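Local coordinates for protein O-ureido-L-serine synthase (Streptomyces lavendulae, PDB 3X44) that catalyses the PLP-dependent addition of hydroxyurea to O-acetyl-L-serine, giving O-ureido-L-serine on the way to the antibiotic D-cycloserine, at residues A[64-70]-A[87-93]; A[152-157]-A[184-188]; A[260-266]-A[289-295]. The protein carries 1 engineered substitution. All coordinates share one frame. Residue numbers count along the deposited sequence, not the author numbering.

Interaction 1: residues A[64-70]-A[87-93]. With PUS ((E)-O-(carbamoylamino)-N-({3-hydroxy-2-methyl-5-[(phosphonooxy)methyl]pyridin-4-yl}methylidene)-L-serine), chain C.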
loop_
_atom_site.group_PDB
_atom_site.type_symbol
_atom_site.label_atom_id
_atom_site.label_comp_id
_atom_site.label_asym_id
_atom_site.label_seq_id
_atom_site.Cartn_x
_atom_site.Cartn_y
_atom_site.Cartn_z
ATOM N N ASP A 64 19.580 -3.615 27.635
ATOM C CA ASP A 64 18.824 -4.488 28.532
ATOM C C ASP A 64 18.653 -5.873 27.913
ATOM O O ASP A 64 18.703 -6.026 26.690
ATOM C CB ASP A 64 17.448 -3.890 28.818
ATOM C CG ASP A 64 17.439 -3.009 30.056
ATOM O OD1 ASP A 64 16.403 -2.360 30.306
ATOM O OD2 ASP A 64 18.464 -2.963 30.774
ATOM N N THR A 65 18.447 -6.876 28.763
ATOM C CA THR A 65 18.279 -8.250 28.302
ATOM C C THR A 65 16.835 -8.740 28.443
ATOM O O THR A 65 16.218 -8.595 29.495
ATOM C CB THR A 65 19.207 -9.209 29.086
ATOM O OG1 THR A 65 20.577 -8.925 28.763
ATOM C CG2 THR A 65 18.893 -10.657 28.734
ATOM N N ILE A 66 16.313 -9.330 27.375
ATOM C CA ILE A 66 14.950 -9.847 27.365
ATOM C C ILE A 66 14.994 -11.371 27.354
ATOM O O ILE A 66 15.760 -11.972 26.597
ATOM C CB ILE A 66 14.172 -9.356 26.110
ATOM C CG1 ILE A 66 14.012 -7.836 26.155
ATOM C CG2 ILE A 66 12.806 -10.023 26.041
ATOM C CD1 ILE A 66 14.165 -7.163 24.814
ATOM N N VAL A 67 14.180 -11.990 28.205
ATOM C CA VAL A 67 14.131 -13.446 28.281
ATOM C C VAL A 67 12.696 -13.926 28.134
ATOM O O VAL A 67 11.770 -13.322 28.685
ATOM C CB VAL A 67 14.705 -13.976 29.620
ATOM C CG1 VAL A 67 13.789 -13.598 30.778
ATOM C CG2 VAL A 67 14.865 -15.489 29.547
ATOM N N GLU A 68 12.519 -15.015 27.393
ATOM C CA GLU A 68 11.188 -15.564 27.164
ATOM C C GLU A 68 11.206 -17.054 26.831
ATOM O O GLU A 68 12.134 -17.546 26.185
ATOM C CB GLU A 68 10.518 -14.801 26.022
ATOM C CG GLU A 68 9.158 -15.349 25.636
ATOM C CD GLU A 68 8.129 -15.116 26.717
ATOM O OE1 GLU A 68 8.224 -15.768 27.780
ATOM O OE2 GLU A 68 7.231 -14.277 26.505
ATOM N N CYS A 69 10.193 -17.773 27.302
ATOM C CA CYS A 69 10.069 -19.199 26.999
ATOM C C CYS A 69 9.238 -19.205 25.726
ATOM O O CYS A 69 8.162 -18.610 25.683
ATOM C CB CYS A 69 9.317 -19.951 28.100
ATOM S SG CYS A 69 8.799 -21.598 27.575
ATOM N N THR A 70 9.727 -19.872 24.691
ATOM C CA THR A 70 9.023 -19.862 23.419
ATOM C C THR A 70 9.018 -21.219 22.722
ATOM O O THR A 70 9.851 -22.072 23.025
ATOM C CB THR A 70 9.696 -18.829 22.482
ATOM O OG1 THR A 70 9.113 -18.891 21.182
ATOM C CG2 THR A 70 11.188 -19.133 22.362
ATOM N N TYR A 87 18.950 -4.480 21.888
ATOM C CA TYR A 87 18.719 -5.244 23.107
ATOM C C TYR A 87 19.420 -6.598 23.037
ATOM O O TYR A 87 19.929 -7.002 21.986
ATOM C CB TYR A 87 17.219 -5.477 23.326
ATOM C CG TYR A 87 16.434 -4.218 23.610
ATOM C CD1 TYR A 87 16.714 -3.441 24.732
ATOM C CD2 TYR A 87 15.428 -3.793 22.741
ATOM C CE1 TYR A 87 16.007 -2.264 24.983
ATOM C CE2 TYR A 87 14.721 -2.621 22.986
ATOM C CZ TYR A 87 15.017 -1.861 24.106
ATOM O OH TYR A 87 14.327 -0.696 24.351
ATOM N N ARG A 88 19.460 -7.280 24.177
ATOM C CA ARG A 88 20.046 -8.607 24.271
ATOM C C ARG A 88 18.842 -9.516 24.488
ATOM O O ARG A 88 17.895 -9.128 25.172
ATOM C CB ARG A 88 21.006 -8.693 25.465
ATOM C CG ARG A 88 22.389 -8.106 25.198
ATOM C CD ARG A 88 22.947 -7.383 26.427
ATOM N NE ARG A 88 24.325 -6.933 26.229
ATOM C CZ ARG A 88 25.004 -6.184 27.095
ATOM N NH1 ARG A 88 24.438 -5.790 28.230
ATOM N NH2 ARG A 88 26.256 -5.831 26.831
ATOM N N PHE A 89 18.866 -10.705 23.898
ATOM C CA PHE A 89 17.756 -11.639 24.037
ATOM C C PHE A 89 18.216 -13.059 24.378
ATOM O O PHE A 89 19.225 -13.544 23.858
ATOM C CB PHE A 89 16.918 -11.666 22.746
ATOM C CG PHE A 89 15.771 -12.639 22.798
ATOM C CD1 PHE A 89 14.745 -12.474 23.727
ATOM C CD2 PHE A 89 15.745 -13.752 21.963
ATOM C CE1 PHE A 89 13.713 -13.402 23.835
ATOM C CE2 PHE A 89 14.719 -14.690 22.057
ATOM C CZ PHE A 89 13.699 -14.517 22.997
ATOM N N VAL A 90 17.461 -13.715 25.254
ATOM C CA VAL A 90 17.756 -15.079 25.681
ATOM C C VAL A 90 16.491 -15.908 25.535
ATOM O O VAL A 90 15.494 -15.640 26.205
ATOM C CB VAL A 90 18.162 -15.143 27.171
ATOM C CG1 VAL A 90 18.574 -16.567 27.531
ATOM C CG2 VAL A 90 19.276 -14.165 27.460
ATOM N N ALA A 91 16.531 -16.916 24.671
ATOM C CA ALA A 91 15.371 -17.771 24.451
ATOM C C ALA A 91 15.426 -19.031 25.312
ATOM O O ALA A 91 16.480 -19.644 25.460
ATOM C CB ALA A 91 15.278 -18.155 22.982
ATOM N N VAL A 92 14.280 -19.392 25.884
ATOM C CA VAL A 92 14.140 -20.588 26.707
ATOM C C VAL A 92 13.214 -21.457 25.868
ATOM O O VAL A 92 12.021 -21.192 25.793
ATOM C CB VAL A 92 13.458 -20.274 28.052
ATOM C CG1 VAL A 92 13.047 -21.568 28.739
ATOM C CG2 VAL A 92 14.405 -19.480 28.940
ATOM N N MET A 93 13.763 -22.491 25.239
ATOM C CA MET A 93 12.969 -23.332 24.353
ATOM C C MET A 93 13.099 -24.837 24.554
ATOM O O MET A 93 14.180 -25.345 24.832
ATOM C CB MET A 93 13.329 -22.979 22.905
ATOM C CG MET A 93 12.472 -23.642 21.851
ATOM S SD MET A 93 12.785 -22.896 20.239
ATOM C CE MET A 93 14.576 -23.109 20.083
HETATM N N PUS C . 4.033 -19.183 19.016
HETATM C CA PUS C . 4.487 -18.644 20.361
HETATM C CB PUS C . 3.797 -19.404 21.550
HETATM O OG PUS C . 4.121 -20.866 21.481
HETATM N ND PUS C . 4.179 -21.449 22.803
HETATM C CE PUS C . 3.384 -22.499 23.105
HETATM N NZ2 PUS C . 2.290 -22.754 22.366
HETATM O OZ1 PUS C . 3.649 -23.200 24.030
HETATM C C PUS C . 6.019 -18.804 20.466
HETATM O O PUS C . 6.669 -18.912 19.464
HETATM O OT PUS C . 6.559 -18.817 21.546
HETATM C C2 PUS C . 2.660 -20.925 15.161
HETATM C C3 PUS C . 3.190 -20.248 16.358
HETATM C C4 PUS C . 2.246 -19.728 17.355
HETATM C C5 PUS C . 0.807 -19.876 17.110
HETATM C C6 PUS C . 0.375 -20.558 15.880
HETATM C C2A PUS C . 3.596 -21.507 14.140
HETATM C C4A PUS C . 2.731 -19.195 18.685
HETATM C C5A PUS C . -0.225 -19.352 18.096
HETATM N N1 PUS C . 1.298 -21.047 14.981
HETATM O O3 PUS C . 4.516 -20.058 16.497
HETATM O O1P PUS C . 0.267 -17.312 20.310
HETATM O O2P PUS C . -1.155 -15.898 19.058
HETATM O O3P PUS C . -1.954 -18.006 19.814
HETATM O O4P PUS C . -0.300 -17.888 18.040
HETATM P P PUS C . -0.786 -17.279 19.313
HETATM O O HOH W 1 21.676 -6.873 29.604
#
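Strands 65-70 and 88-94 are the neighbouring parallel strands of a beta-alpha-beta unit, joined by helix 73-85; the sheet belongs to the smaller, four-stranded half of this type II PLP enzyme. Six backbone hydrogen bonds zip them in register, the first from R88 N to D64 O and the last from T70 N to V92 O, both 2.9 Å. On one face, F89 takes chi1 t, which swings its ring over to the first strand: CD1 lies 3.9 Å from I66 CG2 and CE1 4.1 Å from E68 CB, with helix 73-85 above. E68, t then p, curls its carboxylate away from the second strand, so that OE1 accepts from C69 N at 2.9 Å and pairs with R139, while OE2 takes Q142 N. On the other face V67 (p) fits between V90 and V92, its CG2 4.1 Å from both V90 CB and V92 CG2. T70 is t, and its OG1 donates to the ligand carboxylate oxygen PUS OT at 2.6 Å.

Interaction 2: residues A[152-157]-A[184-188]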
loop_
_atom_site.group_PDB
_atom_site.type_symbol
_atom_site.label_atom_id
_atom_site.label_comp_id
_atom_site.label_asym_id
_atom_site.label_seq_id
_atom_site.Cartn_x
_atom_site.Cartn_y
_atom_site.Cartn_z
ATOM N N HIS A 152 -3.007 -7.342 18.293
ATOM C CA HIS A 152 -3.829 -8.089 17.340
ATOM C C HIS A 152 -5.161 -7.397 17.111
ATOM O O HIS A 152 -5.722 -7.463 16.017
ATOM C CB HIS A 152 -4.065 -9.516 17.833
ATOM C CG HIS A 152 -2.851 -10.383 17.729
ATOM N ND1 HIS A 152 -2.334 -10.794 16.518
ATOM C CD2 HIS A 152 -2.034 -10.888 18.681
ATOM C CE1 HIS A 152 -1.250 -11.518 16.731
ATOM N NE2 HIS A 152 -1.047 -11.589 18.034
ATOM N N ARG A 153 -5.671 -6.734 18.145
ATOM C CA ARG A 153 -6.930 -6.015 18.008
ATOM C C ARG A 153 -6.701 -4.828 17.078
ATOM O O ARG A 153 -7.546 -4.486 16.256
ATOM C CB ARG A 153 -7.392 -5.461 19.357
ATOM C CG ARG A 153 -7.878 -6.476 20.359
ATOM C CD ARG A 153 -8.395 -5.749 21.600
ATOM N NE ARG A 153 -8.473 -6.626 22.763
ATOM C CZ ARG A 153 -7.561 -6.669 23.730
ATOM N NH1 ARG A 153 -6.494 -5.881 23.673
ATOM N NH2 ARG A 153 -7.715 -7.498 24.755
ATOM N N GLU A 154 -5.539 -4.206 17.218
ATOM C CA GLU A 154 -5.229 -3.010 16.448
ATOM C C GLU A 154 -4.664 -3.200 15.049
ATOM O O GLU A 154 -4.823 -2.319 14.203
ATOM C CB GLU A 154 -4.299 -2.106 17.269
ATOM C CG GLU A 154 -4.923 -1.637 18.576
ATOM C CD GLU A 154 -3.904 -1.285 19.644
ATOM O OE1 GLU A 154 -2.993 -0.483 19.363
ATOM O OE2 GLU A 154 -4.023 -1.804 20.772
ATOM N N THR A 155 -4.000 -4.323 14.795
ATOM C CA THR A 155 -3.446 -4.544 13.469
ATOM C C THR A 155 -4.062 -5.736 12.750
ATOM O O THR A 155 -4.756 -5.567 11.754
ATOM C CB THR A 155 -1.909 -4.710 13.524
ATOM O OG1 THR A 155 -1.568 -5.836 14.340
ATOM C CG2 THR A 155 -1.267 -3.460 14.107
ATOM N N THR A 156 -3.807 -6.938 13.259
ATOM C CA THR A 156 -4.326 -8.159 12.651
ATOM C C THR A 156 -5.821 -8.104 12.377
ATOM O O THR A 156 -6.271 -8.467 11.292
ATOM C CB THR A 156 -4.063 -9.377 13.541
ATOM O OG1 THR A 156 -2.723 -9.311 14.045
ATOM C CG2 THR A 156 -4.256 -10.664 12.740
ATOM N N ALA A 157 -6.581 -7.677 13.378
ATOM C CA ALA A 157 -8.029 -7.559 13.253
ATOM C C ALA A 157 -8.425 -6.431 12.294
ATOM O O ALA A 157 -9.395 -6.552 11.543
ATOM C CB ALA A 157 -8.652 -7.306 14.636
ATOM N N GLY A 184 -7.391 -11.304 20.539
ATOM C CA GLY A 184 -7.364 -9.977 19.940
ATOM C C GLY A 184 -8.297 -9.844 18.749
ATOM O O GLY A 184 -9.089 -8.898 18.666
ATOM N N VAL A 185 -8.212 -10.788 17.817
ATOM C CA VAL A 185 -9.074 -10.740 16.646
ATOM C C VAL A 185 -10.514 -11.090 17.024
ATOM O O VAL A 185 -11.458 -10.434 16.584
ATOM C CB VAL A 185 -8.592 -11.707 15.554
ATOM C CG1 VAL A 185 -9.536 -11.639 14.357
ATOM C CG2 VAL A 185 -7.185 -11.336 15.112
ATOM N N GLY A 186 -10.666 -12.117 17.856
ATOM C CA GLY A 186 -11.989 -12.545 18.275
ATOM C C GLY A 186 -12.813 -11.447 18.918
ATOM O O GLY A 186 -14.027 -11.361 18.704
ATOM N N GLN A 187 -12.151 -10.601 19.703
ATOM C CA GLN A 187 -12.822 -9.514 20.404
ATOM C C GLN A 187 -13.268 -8.367 19.501
ATOM O O GLN A 187 -14.301 -7.740 19.753
ATOM C CB GLN A 187 -11.918 -8.983 21.513
ATOM C CG GLN A 187 -11.925 -9.855 22.756
ATOM C CD GLN A 187 -10.988 -9.353 23.825
ATOM O OE1 GLN A 187 -10.111 -8.531 23.563
ATOM N NE2 GLN A 187 -11.167 -9.844 25.043
ATOM N N MET A 188 -12.494 -8.092 18.454
ATOM C CA MET A 188 -12.843 -7.022 17.530
ATOM C C MET A 188 -13.944 -7.535 16.604
ATOM O O MET A 188 -14.836 -6.784 16.206
ATOM C CB MET A 188 -11.612 -6.589 16.726
ATOM C CG MET A 188 -10.513 -5.957 17.584
ATOM S SD MET A 188 -11.122 -4.822 18.871
ATOM C CE MET A 188 -11.537 -3.424 17.890
#
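The two helical segments cross almost at right angles, -88°, with axes only 8.0 Å apart. Such a close approach depends on G184: a CB there would sit about 2.5 Å from H152 CB. Without one, G184 CA comes to 4.4 Å from R153 CA and 3.9 Å from H152 CB. The 152-157 backbone is itself irregular, opening into a pi-type turn in which A157 N bonds H152 O at 2.8 Å, five residues back rather than four.

A157 lies against the second helix, its CB 3.7 Å from M188 CB and 4.3 Å from V185 CG2; T156 CG2 reaches that same V185 CG2 at 3.8 Å. R153 extends along the outside of the crossing, CG 3.2 Å from G184 O, and ends in a fork: NE (2.6 Å) and NH2 (2.9 Å) both donate to Q187 OE1. The other end of that amide, Q187 NE2, is held by D232.

Helix 180-192 is the helix of the beta-alpha-beta unit formed by strands 171-174 and 197-203, and it begins directly after G177 to T179 of the PLP-binding loop, whose G180 and T181 are its first residues. H152 lies at this end of the crossing: its side chain comes within about 3 Å of that of T181 and about 4 Å of the bound PUS, and its ring is steadied by a 2.9 Å hydrogen bond between ND1 and T156 OG1. Away from the ligand, E154 packs on A192 of the third subunit, and M188 meets M188 of that same subunit.

Interaction 3: residues A[260-266]-A[289-295]. With PUS ((E)-O-(carbamoylamino)-N-({3-hydroxy-2-methyl-5-[(phosphonooxy)methyl]pyridin-4-yl}methylidene)-L-serine), chain C.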
loop_
_atom_site.group_PDB
_atom_site.type_symbol
_atom_site.label_atom_id
_atom_site.label_comp_id
_atom_site.label_asym_id
_atom_site.label_seq_id
_atom_site.Cartn_x
_atom_site.Cartn_y
_atom_site.Cartn_z
ATOM N N ILE A 260 1.599 -22.058 -1.811
ATOM C CA ILE A 260 1.717 -21.383 -0.517
ATOM C C ILE A 260 2.392 -22.350 0.454
ATOM O O ILE A 260 1.829 -23.383 0.819
ATOM C CB ILE A 260 0.338 -20.960 0.032
ATOM C CG1 ILE A 260 -0.334 -20.001 -0.954
ATOM C CG2 ILE A 260 0.505 -20.248 1.375
ATOM C CD1 ILE A 260 -1.803 -19.770 -0.683
ATOM N N PHE A 261 3.617 -22.003 0.846
ATOM C CA PHE A 261 4.430 -22.818 1.739
ATOM C C PHE A 261 4.364 -22.296 3.172
ATOM O O PHE A 261 4.969 -21.279 3.498
ATOM C CB PHE A 261 5.879 -22.809 1.243
ATOM C CG PHE A 261 6.761 -23.804 1.930
ATOM C CD1 PHE A 261 6.323 -25.108 2.145
ATOM C CD2 PHE A 261 8.035 -23.437 2.361
ATOM C CE1 PHE A 261 7.138 -26.033 2.779
ATOM C CE2 PHE A 261 8.860 -24.354 2.997
ATOM C CZ PHE A 261 8.413 -25.657 3.208
ATOM N N ALA A 262 3.646 -23.019 4.026
ATOM C CA ALA A 262 3.461 -22.610 5.415
ATOM C C ALA A 262 3.756 -23.721 6.416
ATOM O O ALA A 262 3.969 -24.874 6.041
ATOM C CB ALA A 262 2.037 -22.097 5.604
ATOM N N GLY A 263 3.751 -23.369 7.699
ATOM C CA GLY A 263 4.041 -24.346 8.736
ATOM C C GLY A 263 2.926 -25.334 9.044
ATOM O O GLY A 263 1.925 -25.400 8.335
ATOM N N ILE A 264 3.110 -26.101 10.116
ATOM C CA ILE A 264 2.136 -27.102 10.529
ATOM C C ILE A 264 0.844 -26.489 11.026
ATOM O O ILE A 264 -0.235 -26.866 10.576
ATOM C CB ILE A 264 2.687 -28.013 11.634
ATOM C CG1 ILE A 264 4.175 -28.274 11.408
ATOM C CG2 ILE A 264 1.920 -29.322 11.651
ATOM C CD1 ILE A 264 4.472 -29.151 10.192
ATOM N N SER A 265 0.947 -25.540 11.953
ATOM C CA SER A 265 -0.244 -24.891 12.481
ATOM C C SER A 265 -1.029 -24.280 11.333
ATOM O O SER A 265 -2.252 -24.176 11.394
ATOM C CB SER A 265 0.127 -23.808 13.503
ATOM O OG SER A 265 0.710 -22.682 12.883
ATOM N N ALA A 266 -0.317 -23.883 10.284
ATOM C CA ALA A 266 -0.963 -23.296 9.120
ATOM C C ALA A 266 -1.788 -24.374 8.421
ATOM O O ALA A 266 -2.945 -24.146 8.051
ATOM C CB ALA A 266 0.081 -22.722 8.170
ATOM N N MET A 289 -5.891 -18.545 9.341
ATOM C CA MET A 289 -4.599 -17.947 9.653
ATOM C C MET A 289 -3.457 -18.908 9.334
ATOM O O MET A 289 -3.525 -20.088 9.659
ATOM C CB MET A 289 -4.517 -17.590 11.140
ATOM C CG MET A 289 -5.516 -16.555 11.605
ATOM S SD MET A 289 -5.131 -14.927 10.943
ATOM C CE MET A 289 -3.537 -14.602 11.712
ATOM N N LEU A 290 -2.416 -18.394 8.683
ATOM C CA LEU A 290 -1.225 -19.176 8.361
ATOM C C LEU A 290 -0.136 -18.418 9.130
ATOM O O LEU A 290 0.433 -17.436 8.641
ATOM C CB LEU A 290 -0.932 -19.155 6.855
ATOM C CG LEU A 290 -2.068 -19.430 5.858
ATOM C CD1 LEU A 290 -1.455 -19.630 4.479
ATOM C CD2 LEU A 290 -2.888 -20.653 6.269
ATOM N N PRO A 291 0.141 -18.856 10.364
ATOM C CA PRO A 291 1.136 -18.252 11.259
ATOM C C PRO A 291 2.571 -18.069 10.793
ATOM O O PRO A 291 3.192 -17.056 11.115
ATOM C CB PRO A 291 1.044 -19.110 12.520
ATOM C CG PRO A 291 -0.374 -19.664 12.478
ATOM C CD PRO A 291 -0.544 -19.988 11.016
ATOM N N ASP A 292 3.110 -19.021 10.042
ATOM C CA ASP A 292 4.491 -18.880 9.611
ATOM C C ASP A 292 4.849 -19.579 8.308
ATOM O O ASP A 292 4.022 -20.259 7.694
ATOM C CB ASP A 292 5.435 -19.351 10.729
ATOM C CG ASP A 292 5.335 -20.850 11.007
ATOM O OD1 ASP A 292 4.574 -21.558 10.306
ATOM O OD2 ASP A 292 6.033 -21.315 11.937
ATOM N N THR A 293 6.097 -19.384 7.895
ATOM C CA THR A 293 6.622 -19.974 6.670
ATOM C C THR A 293 6.941 -21.433 6.931
ATOM O O THR A 293 7.251 -21.818 8.059
ATOM C CB THR A 293 7.924 -19.269 6.236
ATOM O OG1 THR A 293 8.560 -20.022 5.199
ATOM C CG2 THR A 293 8.879 -19.147 7.419
ATOM N N GLY A 294 6.859 -22.253 5.894
ATOM C CA GLY A 294 7.188 -23.654 6.069
ATOM C C GLY A 294 8.695 -23.889 6.096
ATOM O O GLY A 294 9.147 -24.977 6.432
ATOM N N GLU A 295 9.481 -22.872 5.756
ATOM C CA GLU A 295 10.939 -23.015 5.717
ATOM C C GLU A 295 11.648 -23.347 7.037
ATOM O O GLU A 295 12.822 -23.712 7.029
ATOM C CB GLU A 295 11.579 -21.770 5.090
ATOM C CG GLU A 295 12.728 -22.099 4.120
ATOM C CD GLU A 295 13.103 -20.939 3.204
ATOM O OE1 GLU A 295 14.283 -20.856 2.804
ATOM O OE2 GLU A 295 12.223 -20.110 2.882
HETATM N N PUS C . 4.033 -19.183 19.016
HETATM C CA PUS C . 4.487 -18.644 20.361
HETATM C CB PUS C . 3.797 -19.404 21.550
HETATM O OG PUS C . 4.121 -20.866 21.481
HETATM N ND PUS C . 4.179 -21.449 22.803
HETATM C CE PUS C . 3.384 -22.499 23.105
HETATM N NZ2 PUS C . 2.290 -22.754 22.366
HETATM O OZ1 PUS C . 3.649 -23.200 24.030
HETATM C C PUS C . 6.019 -18.804 20.466
HETATM O O PUS C . 6.669 -18.912 19.464
HETATM O OT PUS C . 6.559 -18.817 21.546
HETATM C C2 PUS C . 2.660 -20.925 15.161
HETATM C C3 PUS C . 3.190 -20.248 16.358
HETATM C C4 PUS C . 2.246 -19.728 17.355
HETATM C C5 PUS C . 0.807 -19.876 17.110
HETATM C C6 PUS C . 0.375 -20.558 15.880
HETATM C C2A PUS C . 3.596 -21.507 14.140
HETATM C C4A PUS C . 2.731 -19.195 18.685
HETATM C C5A PUS C . -0.225 -19.352 18.096
HETATM N N1 PUS C . 1.298 -21.047 14.981
HETATM O O3 PUS C . 4.516 -20.058 16.497
HETATM O O1P PUS C . 0.267 -17.312 20.310
HETATM O O2P PUS C . -1.155 -15.898 19.058
HETATM O O3P PUS C . -1.954 -18.006 19.814
HETATM O O4P PUS C . -0.300 -17.888 18.040
HETATM P P PUS C . -0.786 -17.279 19.313
HETATM O O HOH W 2 2.088 -22.503 10.768
#
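I260 opens the first segment by setting CG2 against L290 CD1 at 3.7 Å. F261 follows, and its ring lies over the second segment: G294 CA sits 3.7 Å from the ring centroid, 16° off the normal, a CH-pi contact that a side chain on G294 would block, since a CB there would clash with F261 CE1. The carbonyl of F261 takes a hydrogen bond from G294 N (3.2 Å), next to an ST turn in which T293 OG1 accepts from E295 N at 3.0 Å. A262 CA makes a CA-H...O contact with D292 O at 3.3 Å, and G263 N donates to that same oxygen at 3.1 Å. The bonds from G294 N to F261 O and from G263 N to D292 O fasten the segments just ahead of the helix for which G263 is at the N-cap position.

Inside the helix, S265 is a PLP-binding residue: with chi1 p, its OG donates to the pyridine nitrogen N1 of PUS at 2.7 Å, the contact expected of a type II PLP enzyme. P291 packs beside it, CG 3.2 Å from S265 OG and CB 3.1 Å from PUS N1. A water donates to both S265 OG (2.5 Å) and D292 OD1 (2.7 Å), while D292 OD2 is engaged by Y297 and N73. A266 finishes the walk with CB 3.9 Å from L290 CB.

Strand 285-290 runs beside 28-33 and 171-174, with V31 touching I260 and L290; helix 264-278 covers L290 through T269 and V270, and helix 244-257 flanks F261 and I264.

How the interactions relate
The three contacts follow one another along the chain and all come close to one ligand. Interactions 1 and 3 bind PUS directly and at different parts, T70 at the carboxylate and S265 at the pyridine nitrogen, though their nearest atoms are about 10 Å apart (centres 24 Å). Interaction 2 stands beside the ligand's phosphate region, bringing H152 to about 4 Å from it, and its nearest atoms lie about 12 Å from interaction 1. Interactions 2 and 3 do touch, through T156 CG2 and M289 CE at 4.1 Å. A43, the engineered replacement of the PLP-binding lysine, has its side chain about 7 Å from that of T70 and about 8 Å from that of H152.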